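Local coordinates for protein S-adenosylmethionine tRNA ribosyltransferase (Rhodococcus sp., PDB 2NS0) that is of unknown function but may transfer a ribosyl group from S-adenosylmethionine to tRNA, at residues A66-P70 against R71-G75. Numbering follows the deposited sequence.
Sequences AVVDP and RSARG
Asp69 and Arg71 meet in an Asx turn laid over a type I beta turn, a local surface contact where the chain leaves strand 66-67 for the loop toward strand 78-81. It illustrates how one aspartate can brace a turn with both backbone and side chain. Asp69 O accepts hydrogen bonds from Ser72 N at 3.1 Å, above the carbonyl plane, and Ala73 N at 3.0 Å, almost in line with the C=O bond. With Asp69 CG anti to its own backbone N (chi1 -178°), hence beside the carbonyl carbon, Asp69 OD1 accepts Arg71 N at 2.9 Å. A salt bridge brings to the same oxygen Arg71 NE, 2.8 Å from Asp69 OD1 on its syn side, and, by a longer, more bent bond from above the carboxylate plane, Arg71 NH2; the guanidinium stands 71° from the carboxylate. A water links Asp69 OD2 to Ser72 OG, while Val68 CG2 touches Ala73 CB at 3.8 Å. With an alanine at Asp69, Arg71 N, NE and NH2 would probably lose their shared acceptor, leaving the guanidinium freer to turn. Helix 43-55 meets the turn through Asp55, which pairs with Arg71 NH1, and Arg47, which hydrogen-bonds to Pro70 O; Val68 and Pro70 rest on Val61 of strand 59-63.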
ATOM      1  N   ALA A  66       3.513 -14.283  -3.610  1.00 19.83           N
ATOM      2  CA  ALA A  66       3.107 -14.130  -4.997  1.00 19.02           C
ATOM      3  C   ALA A  66       2.630 -12.704  -5.301  1.00 19.15           C
ATOM      4  O   ALA A  66       1.927 -12.110  -4.486  1.00 19.31           O
ATOM      5  CB  ALA A  66       1.995 -15.148  -5.325  1.00 20.12           C
ATOM      6  N   VAL A  67       2.977 -12.155  -6.469  1.00 17.89           N
ATOM      7  CA  VAL A  67       2.440 -10.846  -6.847  1.00 16.77           C
ATOM      8  C   VAL A  67       0.926 -10.989  -7.118  1.00 17.89           C
ATOM      9  O   VAL A  67       0.490 -11.920  -7.848  1.00 17.08           O
ATOM     10  CB  VAL A  67       3.211 -10.197  -8.059  1.00 17.70           C
ATOM     11  CG1 VAL A  67       2.468  -8.920  -8.586  1.00 16.88           C
ATOM     12  CG2 VAL A  67       4.657  -9.827  -7.661  1.00 16.35           C
ATOM     13  N   VAL A  68       0.135 -10.092  -6.500  1.00 16.73           N
ATOM     14  CA  VAL A  68      -1.339 -10.083  -6.623  1.00 17.08           C
ATOM     15  C   VAL A  68      -1.865  -8.631  -6.864  1.00 17.57           C
ATOM     16  O   VAL A  68      -1.153  -7.645  -6.635  1.00 16.32           O
ATOM     17  CB  VAL A  68      -2.064 -10.685  -5.324  1.00 17.96           C
ATOM     18  CG1 VAL A  68      -1.723 -12.183  -5.055  1.00 15.44           C
ATOM     19  CG2 VAL A  68      -1.776  -9.794  -4.068  1.00 12.94           C
ATOM     20  N   ASP A  69      -3.134  -8.524  -7.278  1.00 16.53           N
ATOM     21  CA  ASP A  69      -3.839  -7.267  -7.356  1.00 16.40           C
ATOM     22  C   ASP A  69      -4.494  -7.083  -5.990  1.00 16.36           C
ATOM     23  O   ASP A  69      -5.317  -7.927  -5.583  1.00 16.62           O
ATOM     24  CB  ASP A  69      -4.930  -7.400  -8.434  1.00 17.04           C
ATOM     25  CG  ASP A  69      -5.733  -6.107  -8.653  1.00 18.50           C
ATOM     26  OD1 ASP A  69      -5.730  -5.202  -7.822  1.00 17.30           O
ATOM     27  OD2 ASP A  69      -6.430  -6.043  -9.663  1.00 22.42           O
ATOM     28  N   PRO A  70      -4.159  -5.978  -5.280  1.00 16.06           N
ATOM     29  CA  PRO A  70      -4.710  -5.681  -3.939  1.00 16.95           C
ATOM     30  C   PRO A  70      -6.217  -5.447  -3.962  1.00 18.07           C
ATOM     31  O   PRO A  70      -6.883  -5.569  -2.930  1.00 18.36           O
ATOM     32  CB  PRO A  70      -4.042  -4.343  -3.580  1.00 15.72           C
ATOM     33  CG  PRO A  70      -3.764  -3.722  -4.870  1.00 15.69           C
ATOM     34  CD  PRO A  70      -3.261  -4.885  -5.704  1.00 15.35           C
ATOM     35  N   ARG A  71      -6.737  -5.096  -5.133  1.00 19.62           N
ATOM     36  CA  ARG A  71      -8.175  -4.839  -5.284  1.00 20.99           C
ATOM     37  C   ARG A  71      -8.975  -6.134  -5.291  1.00 21.23           C
ATOM     38  O   ARG A  71     -10.162  -6.121  -4.962  1.00 22.33           O
ATOM     39  CB  ARG A  71      -8.456  -3.958  -6.525  1.00 20.17           C
ATOM     40  CG  ARG A  71      -8.001  -2.500  -6.330  1.00 23.21           C
ATOM     41  CD  ARG A  71      -7.635  -1.836  -7.648  1.00 23.27           C
ATOM     42  NE  ARG A  71      -6.542  -2.558  -8.320  1.00 26.31           N
ATOM     43  CZ  ARG A  71      -5.806  -2.043  -9.298  1.00 27.57           C
ATOM     44  NH1 ARG A  71      -6.027  -0.807  -9.737  1.00 26.83           N
ATOM     45  NH2 ARG A  71      -4.849  -2.766  -9.840  1.00 27.24           N
ATOM     46  N   SER A  72      -8.314  -7.244  -5.635  1.00 22.03           N
ATOM     47  CA  SER A  72      -8.931  -8.602  -5.740  1.00 21.72           C
ATOM     48  C   SER A  72      -8.630  -9.558  -4.593  1.00 20.92           C
ATOM     49  O   SER A  72      -9.430 -10.436  -4.297  1.00 20.65           O
ATOM     50  CB  SER A  72      -8.439  -9.300  -6.992  1.00 21.06           C
ATOM     51  OG  SER A  72      -8.928  -8.611  -8.107  1.00 27.61           O
ATOM     52  N   ALA A  73      -7.451  -9.395  -4.001  1.00 20.03           N
ATOM     53  CA  ALA A  73      -6.869 -10.308  -2.996  1.00 20.56           C
ATOM     54  C   ALA A  73      -7.638 -10.259  -1.683  1.00 20.91           C
ATOM     55  O   ALA A  73      -8.006  -9.201  -1.214  1.00 20.35           O
ATOM     56  CB  ALA A  73      -5.357  -9.975  -2.734  1.00 20.58           C
ATOM     57  N   ARG A  74      -7.855 -11.436  -1.104  1.00 21.97           N
ATOM     58  CA  ARG A  74      -8.556 -11.601   0.164  1.00 22.44           C
ATOM     59  C   ARG A  74      -7.534 -11.690   1.293  1.00 22.45           C
ATOM     60  O   ARG A  74      -6.591 -12.480   1.258  1.00 22.11           O
ATOM     61  CB  ARG A  74      -9.442 -12.866   0.126  1.00 22.63           C
ATOM     62  CG  ARG A  74      -9.986 -13.292   1.495  1.00 22.73           C
ATOM     63  CD  ARG A  74     -10.641 -14.693   1.461  1.00 23.41           C
ATOM     64  NE  ARG A  74     -11.715 -14.769   0.462  1.00 26.00           N
ATOM     65  CZ  ARG A  74     -12.975 -14.384   0.689  1.00 27.76           C
ATOM     66  NH1 ARG A  74     -13.319 -13.914   1.895  1.00 26.05           N
ATOM     67  NH2 ARG A  74     -13.896 -14.476  -0.282  1.00 22.11           N
ATOM     68  N   GLY A  75      -7.721 -10.848   2.298  1.00 22.72           N
ATOM     69  CA  GLY A  75      -6.879 -10.885   3.467  1.00 22.58           C
ATOM     70  C   GLY A  75      -5.532 -10.219   3.301  1.00 22.68           C
ATOM     71  O   GLY A  75      -5.307  -9.526   2.315  1.00 24.02           O
TER
HETATM   72  O   HOH W   1      -7.481  -8.747 -10.151  1.00 31.38           O